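Local structure of CalsepRRP (1JY5) at residues H2-L10 with T107-N115; I158-V167 with Q179-E190. The protein is related to the RNA-cleaving RNase T2 enzymes but probably has little or no ribonuclease activity of its own. All coordinates share one frame; numbering follows the deposited sequence.

How the contacts relate
Contacts 1 and 2 share one antiparallel sheet, each through one of its strands, with centres about 17 Å apart. The start of strand 7-14 and the end of its neighbour 174-182 are probably joined by backbone hydrogen bonds, Phe8 N lying 2.7 Å from Phe182 O and Leu10 N 2.7 Å from Ile180 O. Contact 1 ties the first strand to the loop after helix 97-106, whereas contact 2 ties the second to the end of helix 151-162 and the chain running from it into strand 167-171. Segment 107-115 opens with the last residues of the family's second catalytic motif (KHGTC), so contact 1 packs on the chain leaving that region; contact 2 lies farther off.

Contact 1 (H2-L10 with T107-N115); sequences HKEFDYFTL and TCSSPVLGN
Phe5 and Ser109 bring the backbones closest, with 7.5 Å between their CA atoms, and no direct hydrogen bond crosses from the N-terminal segment to the loop that follows helix 97-106. Side chains do the joining. Val112 sends one methyl to each of two aromatic rings: its CG2 lies obliquely against Phe5 CZ at 3.5 Å, while CG1, anti to the backbone N (chi1 178°), meets Phe8 CE1 at that ring's edge, 4.0 Å away. A branched valine therefore suits this place. Phe8 CZ also reaches Leu113 CD1 at 3.8 Å, and Ser109 CB touches the ring edge at CE2. The two phenylalanines support each other, Phe5 CE1 sitting 3.6 Å above the centre of one face of Phe8. Phe5 holds its ring between its backbone N and carbonyl carbon (chi1 70°), which turns CD2 to the carbonyl oxygen of Cys108 at 3.5 Å. If an alanine stood at Phe5, Val112 CG2 would probably lose its main neighbour and a gap would open over the face of Phe8. Polar links run through solvent: one water accepts from Phe5 N at 3.1 Å and donates to Cys108 O at 2.9 Å, with His2 NE2 also bound to it. Behind the loop, Cys108 is disulfide-bonded to Cys58, and Ser109 OG bonds to Gly106 O. The hold is therefore mainly apolar, with water bridging Phe5 N and Cys108 O, which do not bond directly, and it packs the start of strand 7-14 and the chain before it against the loop between two helices.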
loop_
_atom_site.group_PDB
_atom_site.type_symbol
_atom_site.label_atom_id
_atom_site.label_comp_id
_atom_site.label_asym_id
_atom_site.label_seq_id
_atom_site.Cartn_x
_atom_site.Cartn_y
_atom_site.Cartn_z
ATOM N N HIS A 2 -24.138 -3.340 4.193
ATOM C CA HIS A 2 -23.280 -2.568 5.131
ATOM C C HIS A 2 -23.272 -1.085 4.758
ATOM O O HIS A 2 -23.690 -0.709 3.663
ATOM C CB HIS A 2 -21.844 -3.103 5.093
ATOM C CG HIS A 2 -21.196 -2.999 3.744
ATOM N ND1 HIS A 2 -21.497 -3.850 2.704
ATOM C CD2 HIS A 2 -20.295 -2.110 3.257
ATOM C CE1 HIS A 2 -20.810 -3.491 1.630
ATOM N NE2 HIS A 2 -20.076 -2.440 1.940
ATOM N N LYS A 3 -22.803 -0.249 5.678
ATOM C CA LYS A 3 -22.714 1.184 5.429
ATOM C C LYS A 3 -21.643 1.403 4.359
ATOM O O LYS A 3 -20.610 0.735 4.374
ATOM C CB LYS A 3 -22.313 1.911 6.714
ATOM C CG LYS A 3 -21.977 3.379 6.527
ATOM C CD LYS A 3 -21.273 3.940 7.751
ATOM C CE LYS A 3 -20.375 5.108 7.366
ATOM N NZ LYS A 3 -19.569 5.596 8.516
ATOM N N GLU A 4 -21.885 2.320 3.426
ATOM C CA GLU A 4 -20.900 2.596 2.382
ATOM C C GLU A 4 -19.666 3.144 3.090
ATOM O O GLU A 4 -19.785 3.853 4.093
ATOM C CB GLU A 4 -21.426 3.636 1.387
ATOM C CG GLU A 4 -20.612 3.727 0.092
ATOM C CD GLU A 4 -20.993 4.922 -0.772
ATOM O OE1 GLU A 4 -22.056 5.529 -0.520
ATOM O OE2 GLU A 4 -20.233 5.255 -1.713
ATOM N N PHE A 5 -18.488 2.810 2.577
ATOM C CA PHE A 5 -17.240 3.275 3.176
ATOM C C PHE A 5 -17.143 4.798 3.118
ATOM O O PHE A 5 -17.788 5.444 2.290
ATOM C CB PHE A 5 -16.042 2.626 2.472
ATOM C CG PHE A 5 -15.809 3.117 1.071
ATOM C CD1 PHE A 5 -14.827 4.068 0.808
ATOM C CD2 PHE A 5 -16.548 2.608 0.011
ATOM C CE1 PHE A 5 -14.584 4.504 -0.497
ATOM C CE2 PHE A 5 -16.313 3.036 -1.298
ATOM C CZ PHE A 5 -15.329 3.986 -1.550
ATOM N N ASP A 6 -16.328 5.369 3.996
ATOM C CA ASP A 6 -16.184 6.822 4.068
ATOM C C ASP A 6 -15.051 7.391 3.227
ATOM O O ASP A 6 -15.224 8.400 2.544
ATOM C CB ASP A 6 -15.992 7.236 5.528
ATOM C CG ASP A 6 -17.196 6.914 6.381
ATOM O OD1 ASP A 6 -17.011 6.446 7.525
ATOM O OD2 ASP A 6 -18.332 7.144 5.910
ATOM N N TYR A 7 -13.892 6.747 3.277
ATOM C CA TYR A 7 -12.748 7.226 2.521
ATOM C C TYR A 7 -11.845 6.070 2.119
ATOM O O TYR A 7 -12.007 4.939 2.584
ATOM C CB TYR A 7 -11.957 8.237 3.364
ATOM C CG TYR A 7 -11.278 7.610 4.564
ATOM C CD1 TYR A 7 -9.978 7.103 4.468
ATOM C CD2 TYR A 7 -11.961 7.449 5.773
ATOM C CE1 TYR A 7 -9.378 6.442 5.544
ATOM C CE2 TYR A 7 -11.371 6.790 6.854
ATOM C CZ TYR A 7 -10.086 6.286 6.732
ATOM O OH TYR A 7 -9.527 5.590 7.778
ATOM N N PHE A 8 -10.889 6.376 1.250
ATOM C CA PHE A 8 -9.928 5.408 0.747
ATOM C C PHE A 8 -8.570 5.561 1.430
ATOM O O PHE A 8 -8.088 6.681 1.630
ATOM C CB PHE A 8 -9.697 5.624 -0.754
ATOM C CG PHE A 8 -10.725 4.994 -1.646
ATOM C CD1 PHE A 8 -11.456 5.770 -2.543
ATOM C CD2 PHE A 8 -10.894 3.614 -1.662
ATOM C CE1 PHE A 8 -12.330 5.177 -3.452
ATOM C CE2 PHE A 8 -11.764 3.012 -2.566
ATOM C CZ PHE A 8 -12.483 3.793 -3.461
ATOM N N THR A 9 -7.955 4.443 1.802
ATOM C CA THR A 9 -6.609 4.489 2.362
ATOM C C THR A 9 -5.718 3.781 1.347
ATOM O O THR A 9 -5.971 2.627 0.998
ATOM C CB THR A 9 -6.478 3.742 3.722
ATOM O OG1 THR A 9 -7.043 4.537 4.772
ATOM C CG2 THR A 9 -5.001 3.461 4.047
ATOM N N LEU A 10 -4.712 4.479 0.826
ATOM C CA LEU A 10 -3.777 3.834 -0.096
ATOM C C LEU A 10 -2.593 3.466 0.795
ATOM O O LEU A 10 -1.889 4.343 1.288
ATOM C CB LEU A 10 -3.308 4.783 -1.220
ATOM C CG LEU A 10 -2.182 4.256 -2.132
ATOM C CD1 LEU A 10 -2.651 3.013 -2.865
ATOM C CD2 LEU A 10 -1.741 5.320 -3.152
ATOM N N THR A 107 -13.763 -5.686 -3.108
ATOM C CA THR A 107 -15.202 -5.897 -3.216
ATOM C C THR A 107 -15.955 -4.800 -2.468
ATOM O O THR A 107 -17.069 -4.452 -2.831
ATOM C CB THR A 107 -15.610 -7.265 -2.620
ATOM O OG1 THR A 107 -15.108 -7.370 -1.282
ATOM C CG2 THR A 107 -15.050 -8.412 -3.458
ATOM N N CYS A 108 -15.341 -4.246 -1.426
ATOM C CA CYS A 108 -15.990 -3.201 -0.642
ATOM C C CYS A 108 -15.874 -1.785 -1.240
ATOM O O CYS A 108 -16.367 -0.821 -0.653
ATOM C CB CYS A 108 -15.428 -3.206 0.782
ATOM S SG CYS A 108 -15.578 -4.783 1.704
ATOM N N SER A 109 -15.221 -1.655 -2.396
ATOM C CA SER A 109 -15.066 -0.342 -3.033
ATOM C C SER A 109 -16.258 0.059 -3.907
ATOM O O SER A 109 -16.308 1.177 -4.437
ATOM C CB SER A 109 -13.780 -0.279 -3.871
ATOM O OG SER A 109 -13.782 -1.227 -4.922
ATOM N N SER A 110 -17.209 -0.852 -4.082
ATOM C CA SER A 110 -18.397 -0.536 -4.867
ATOM C C SER A 110 -19.313 0.290 -3.962
ATOM O O SER A 110 -19.271 0.149 -2.742
ATOM C CB SER A 110 -19.108 -1.819 -5.319
ATOM O OG SER A 110 -19.468 -2.637 -4.219
ATOM N N PRO A 111 -20.157 1.159 -4.543
ATOM C CA PRO A 111 -20.327 1.411 -5.974
ATOM C C PRO A 111 -19.330 2.397 -6.588
ATOM O O PRO A 111 -19.362 2.627 -7.796
ATOM C CB PRO A 111 -21.748 1.946 -6.045
ATOM C CG PRO A 111 -21.771 2.843 -4.844
ATOM C CD PRO A 111 -21.106 1.981 -3.767
ATOM N N VAL A 112 -18.451 2.984 -5.778
ATOM C CA VAL A 112 -17.484 3.950 -6.306
ATOM C C VAL A 112 -16.652 3.328 -7.425
ATOM O O VAL A 112 -16.487 3.923 -8.490
ATOM C CB VAL A 112 -16.547 4.480 -5.197
ATOM C CG1 VAL A 112 -15.524 5.432 -5.790
ATOM C CG2 VAL A 112 -17.363 5.194 -4.131
ATOM N N LEU A 113 -16.116 2.139 -7.168
ATOM C CA LEU A 113 -15.343 1.403 -8.161
ATOM C C LEU A 113 -16.243 0.188 -8.389
ATOM O O LEU A 113 -16.490 -0.589 -7.466
ATOM C CB LEU A 113 -13.969 1.015 -7.595
ATOM C CG LEU A 113 -13.192 2.242 -7.095
ATOM C CD1 LEU A 113 -11.796 1.843 -6.602
ATOM C CD2 LEU A 113 -13.072 3.261 -8.221
ATOM N N GLY A 114 -16.747 0.052 -9.614
ATOM C CA GLY A 114 -17.694 -1.005 -9.930
ATOM C C GLY A 114 -17.262 -2.426 -10.201
ATOM O O GLY A 114 -18.100 -3.331 -10.192
ATOM N N ASN A 115 -15.978 -2.645 -10.450
ATOM C CA ASN A 115 -15.498 -3.995 -10.723
ATOM C C ASN A 115 -14.012 -4.099 -10.412
ATOM O O ASN A 115 -13.372 -3.103 -10.090
ATOM C CB ASN A 115 -15.775 -4.375 -12.187
ATOM C CG ASN A 115 -15.114 -3.431 -13.175
ATOM O OD1 ASN A 115 -13.928 -3.128 -13.057
ATOM N ND2 ASN A 115 -15.877 -2.975 -14.169
HETATM O O HOH W 1 -19.277 -2.374 -1.231
HETATM O O HOH W 2 -18.373 0.022 1.202
#

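Contact 2 (I158-V167 with Q179-E190); sequences IQSALRVTPV and QICFDKTLQLQE
Val167 and Gln179 form an antiparallel hydrogen-bonded pair, Val167 N donating to Gln179 O at 2.9 Å and Gln179 N to Val167 O at 2.7 Å. Both acceptors are met in the carbonyl plane, and the pair joins strand 167-171 to strand 174-182. Ahead of it the chain is gripped differently: Thr165 N gives a nearly straight bond (169°) of 3.0 Å to Glu190 OE1, on the syn side and 26° out of the carboxylate plane. Glutamate suits this place because its chain, bent at chi2 (-69°), folds the carboxylate back to the backbone N-H of Thr165, in the loop ahead of the strand. Its OE2 accepts from a water that also holds Thr165 OG1. In the apolar layer beneath, Ile180 CD1 meets Leu162 CD1 tip to tip at 3.7 Å and also touches Pro166 CB at 3.6 Å. Val164 CG2 packs on Leu188 CD2 at 3.8 Å, while Leu188 CD1 lies against Leu162 O at the end of helix 151-162. A second water links the loop to the paired Cys181 and Gln189, bridging Thr165 O, Cys181 N and Gln189 O. Farther out, Asp183 OD2 takes three donors, Thr185 N, Thr185 OG1 and Gln187 N, and its Asx turn helps shape the hairpin that returns Leu188 to the helix. The Cys181-Cys191 disulfide pins strand 174-182 to the chain just beyond Glu190. Helix end and hairpin thus meet through an apolar cluster of Leu162, Val164, Ile180 and Leu188, with hydrogen bonds beside it in which one carboxylate holds Thr165 by its N-H and, through water, its OG1.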
loop_
_atom_site.group_PDB
_atom_site.type_symbol
_atom_site.label_atom_id
_atom_site.label_comp_id
_atom_site.label_asym_id
_atom_site.label_seq_id
_atom_site.Cartn_x
_atom_site.Cartn_y
_atom_site.Cartn_z
ATOM N N ILE A 158 6.671 14.438 3.193
ATOM C CA ILE A 158 5.470 13.990 2.489
ATOM C C ILE A 158 4.364 15.037 2.617
ATOM O O ILE A 158 3.726 15.400 1.631
ATOM C CB ILE A 158 4.986 12.639 3.043
ATOM C CG1 ILE A 158 6.091 11.600 2.850
ATOM C CG2 ILE A 158 3.711 12.198 2.329
ATOM C CD1 ILE A 158 5.820 10.271 3.495
ATOM N N GLN A 159 4.159 15.524 3.836
ATOM C CA GLN A 159 3.152 16.534 4.119
ATOM C C GLN A 159 3.265 17.779 3.241
ATOM O O GLN A 159 2.267 18.257 2.698
ATOM C CB GLN A 159 3.232 16.949 5.590
ATOM C CG GLN A 159 2.781 18.383 5.857
ATOM C CD GLN A 159 1.311 18.594 5.579
ATOM O OE1 GLN A 159 0.845 19.726 5.454
ATOM N NE2 GLN A 159 0.567 17.500 5.487
ATOM N N SER A 160 4.472 18.318 3.105
ATOM C CA SER A 160 4.642 19.521 2.297
ATOM C C SER A 160 4.395 19.271 0.810
ATOM O O SER A 160 4.033 20.188 0.083
ATOM C CB SER A 160 6.037 20.131 2.516
ATOM O OG SER A 160 7.066 19.263 2.084
ATOM N N ALA A 161 4.569 18.032 0.359
ATOM C CA ALA A 161 4.348 17.715 -1.049
ATOM C C ALA A 161 2.883 17.392 -1.360
ATOM O O ALA A 161 2.385 17.742 -2.426
ATOM C CB ALA A 161 5.239 16.546 -1.470
ATOM N N LEU A 162 2.188 16.742 -0.428
ATOM C CA LEU A 162 0.788 16.362 -0.647
ATOM C C LEU A 162 -0.231 17.304 -0.006
ATOM O O LEU A 162 -1.387 17.341 -0.420
ATOM C CB LEU A 162 0.551 14.937 -0.126
ATOM C CG LEU A 162 1.515 13.860 -0.633
ATOM C CD1 LEU A 162 1.166 12.509 -0.019
ATOM C CD2 LEU A 162 1.450 13.790 -2.152
ATOM N N ARG A 163 0.198 18.053 1.004
ATOM C CA ARG A 163 -0.679 18.976 1.708
ATOM C C ARG A 163 -1.591 18.194 2.652
ATOM O O ARG A 163 -2.577 18.713 3.168
ATOM C CB ARG A 163 -1.497 19.814 0.711
ATOM C CG ARG A 163 -0.626 20.652 -0.226
ATOM C CD ARG A 163 -1.404 21.157 -1.442
ATOM N NE ARG A 163 -0.542 21.885 -2.376
ATOM C CZ ARG A 163 -0.883 22.207 -3.621
ATOM N NH1 ARG A 163 -2.073 21.866 -4.098
ATOM N NH2 ARG A 163 -0.030 22.872 -4.391
ATOM N N VAL A 164 -1.258 16.922 2.857
ATOM C CA VAL A 164 -1.992 16.080 3.791
ATOM C C VAL A 164 -0.958 15.274 4.576
ATOM O O VAL A 164 0.162 15.046 4.110
ATOM C CB VAL A 164 -3.006 15.121 3.091
ATOM C CG1 VAL A 164 -4.176 15.928 2.537
ATOM C CG2 VAL A 164 -2.322 14.327 1.977
ATOM N N THR A 165 -1.330 14.850 5.773
ATOM C CA THR A 165 -0.411 14.109 6.609
ATOM C C THR A 165 -0.591 12.607 6.456
ATOM O O THR A 165 -1.701 12.085 6.561
ATOM C CB THR A 165 -0.585 14.528 8.088
ATOM O OG1 THR A 165 -0.363 15.941 8.196
ATOM C CG2 THR A 165 0.413 13.801 8.980
ATOM N N PRO A 166 0.508 11.894 6.171
ATOM C CA PRO A 166 0.453 10.445 6.008
ATOM C C PRO A 166 0.480 9.741 7.354
ATOM O O PRO A 166 0.767 10.352 8.382
ATOM C CB PRO A 166 1.711 10.149 5.203
ATOM C CG PRO A 166 2.685 11.135 5.790
ATOM C CD PRO A 166 1.851 12.406 5.841
ATOM N N VAL A 167 0.163 8.454 7.337
ATOM C CA VAL A 167 0.207 7.648 8.541
ATOM C C VAL A 167 1.375 6.707 8.253
ATOM O O VAL A 167 1.469 6.153 7.158
ATOM C CB VAL A 167 -1.108 6.854 8.743
ATOM C CG1 VAL A 167 -0.989 5.944 9.958
ATOM C CG2 VAL A 167 -2.273 7.828 8.949
ATOM N N GLN A 179 0.680 5.308 4.736
ATOM C CA GLN A 179 -0.726 5.397 4.356
ATOM C C GLN A 179 -1.125 6.816 3.968
ATOM O O GLN A 179 -0.890 7.763 4.718
ATOM C CB GLN A 179 -1.612 4.925 5.512
ATOM C CG GLN A 179 -1.477 3.445 5.857
ATOM C CD GLN A 179 -2.181 3.092 7.159
ATOM O OE1 GLN A 179 -2.975 3.874 7.678
ATOM N NE2 GLN A 179 -1.899 1.909 7.685
ATOM N N ILE A 180 -1.720 6.942 2.784
ATOM C CA ILE A 180 -2.199 8.213 2.246
ATOM C C ILE A 180 -3.701 8.046 2.054
ATOM O O ILE A 180 -4.142 7.043 1.491
ATOM C CB ILE A 180 -1.593 8.516 0.856
ATOM C CG1 ILE A 180 -0.066 8.468 0.920
ATOM C CG2 ILE A 180 -2.067 9.885 0.373
ATOM C CD1 ILE A 180 0.538 9.449 1.889
ATOM N N CYS A 181 -4.487 9.024 2.493
ATOM C CA CYS A 181 -5.940 8.918 2.372
ATOM C C CYS A 181 -6.564 9.760 1.256
ATOM O O CYS A 181 -6.058 10.823 0.913
ATOM C CB CYS A 181 -6.577 9.223 3.740
ATOM S SG CYS A 181 -6.060 7.940 4.918
ATOM N N PHE A 182 -7.647 9.244 0.675
ATOM C CA PHE A 182 -8.370 9.916 -0.402
ATOM C C PHE A 182 -9.881 9.868 -0.165
ATOM O O PHE A 182 -10.387 8.882 0.374
ATOM C CB PHE A 182 -8.103 9.240 -1.756
ATOM C CG PHE A 182 -6.665 9.267 -2.195
ATOM C CD1 PHE A 182 -5.778 8.277 -1.779
ATOM C CD2 PHE A 182 -6.197 10.285 -3.026
ATOM C CE1 PHE A 182 -4.443 8.299 -2.180
ATOM C CE2 PHE A 182 -4.858 10.318 -3.435
ATOM C CZ PHE A 182 -3.981 9.321 -3.009
ATOM N N ASP A 183 -10.596 10.920 -0.572
ATOM C CA ASP A 183 -12.050 10.926 -0.429
ATOM C C ASP A 183 -12.627 10.123 -1.597
ATOM O O ASP A 183 -11.874 9.619 -2.436
ATOM C CB ASP A 183 -12.619 12.367 -0.366
ATOM C CG ASP A 183 -12.441 13.162 -1.658
ATOM O OD1 ASP A 183 -12.504 14.411 -1.580
ATOM O OD2 ASP A 183 -12.263 12.575 -2.743
ATOM N N LYS A 184 -13.949 9.986 -1.642
ATOM C CA LYS A 184 -14.602 9.211 -2.686
ATOM C C LYS A 184 -14.526 9.830 -4.078
ATOM O O LYS A 184 -14.983 9.230 -5.053
ATOM C CB LYS A 184 -16.053 8.917 -2.289
ATOM C CG LYS A 184 -16.165 7.802 -1.234
ATOM C CD LYS A 184 -17.615 7.450 -0.896
ATOM C CE LYS A 184 -18.261 8.490 -0.021
ATOM N NZ LYS A 184 -17.812 8.403 1.388
ATOM N N THR A 185 -13.951 11.026 -4.171
ATOM C CA THR A 185 -13.766 11.670 -5.465
ATOM C C THR A 185 -12.268 11.643 -5.790
ATOM O O THR A 185 -11.784 12.394 -6.634
ATOM C CB THR A 185 -14.300 13.140 -5.495
ATOM O OG1 THR A 185 -13.801 13.874 -4.369
ATOM C CG2 THR A 185 -15.825 13.153 -5.483
ATOM N N LEU A 186 -11.544 10.761 -5.103
ATOM C CA LEU A 186 -10.109 10.578 -5.314
ATOM C C LEU A 186 -9.241 11.800 -4.994
ATOM O O LEU A 186 -8.135 11.946 -5.526
ATOM C CB LEU A 186 -9.850 10.112 -6.759
ATOM C CG LEU A 186 -10.567 8.825 -7.220
ATOM C CD1 LEU A 186 -10.129 8.467 -8.635
ATOM C CD2 LEU A 186 -10.245 7.672 -6.270
ATOM N N GLN A 187 -9.739 12.679 -4.130
ATOM C CA GLN A 187 -8.983 13.860 -3.724
ATOM C C GLN A 187 -8.286 13.530 -2.412
ATOM O O GLN A 187 -8.883 12.924 -1.516
ATOM C CB GLN A 187 -9.894 15.066 -3.474
ATOM C CG GLN A 187 -10.785 15.493 -4.618
ATOM C CD GLN A 187 -11.608 16.724 -4.249
ATOM O OE1 GLN A 187 -12.398 16.701 -3.294
ATOM N NE2 GLN A 187 -11.423 17.809 -5.001
ATOM N N LEU A 188 -7.026 13.932 -2.297
ATOM C CA LEU A 188 -6.256 13.705 -1.081
ATOM C C LEU A 188 -6.998 14.282 0.113
ATOM O O LEU A 188 -7.588 15.353 0.017
ATOM C CB LEU A 188 -4.905 14.410 -1.185
ATOM C CG LEU A 188 -3.866 13.737 -2.063
ATOM C CD1 LEU A 188 -2.805 14.732 -2.496
ATOM C CD2 LEU A 188 -3.275 12.592 -1.271
ATOM N N GLN A 189 -6.988 13.577 1.233
ATOM C CA GLN A 189 -7.619 14.105 2.440
ATOM C C GLN A 189 -6.788 13.631 3.615
ATOM O O GLN A 189 -5.862 12.835 3.450
ATOM C CB GLN A 189 -9.055 13.598 2.597
ATOM C CG GLN A 189 -9.148 12.107 2.868
ATOM C CD GLN A 189 -10.538 11.682 3.296
ATOM O OE1 GLN A 189 -11.491 11.767 2.524
ATOM N NE2 GLN A 189 -10.660 11.236 4.542
ATOM N N GLU A 190 -7.112 14.126 4.802
ATOM C CA GLU A 190 -6.396 13.714 6.000
ATOM C C GLU A 190 -6.945 12.358 6.412
ATOM O O GLU A 190 -8.123 12.066 6.203
ATOM C CB GLU A 190 -6.637 14.705 7.144
ATOM C CG GLU A 190 -6.170 16.134 6.873
ATOM C CD GLU A 190 -4.663 16.256 6.815
ATOM O OE1 GLU A 190 -3.975 15.246 7.065
ATOM O OE2 GLU A 190 -4.164 17.361 6.525
HETATM O O HOH W 3 -1.608 17.893 6.950
HETATM O O HOH W 4 -3.536 11.392 3.923
HETATM O O HOH W 5 -3.761 12.505 7.943
#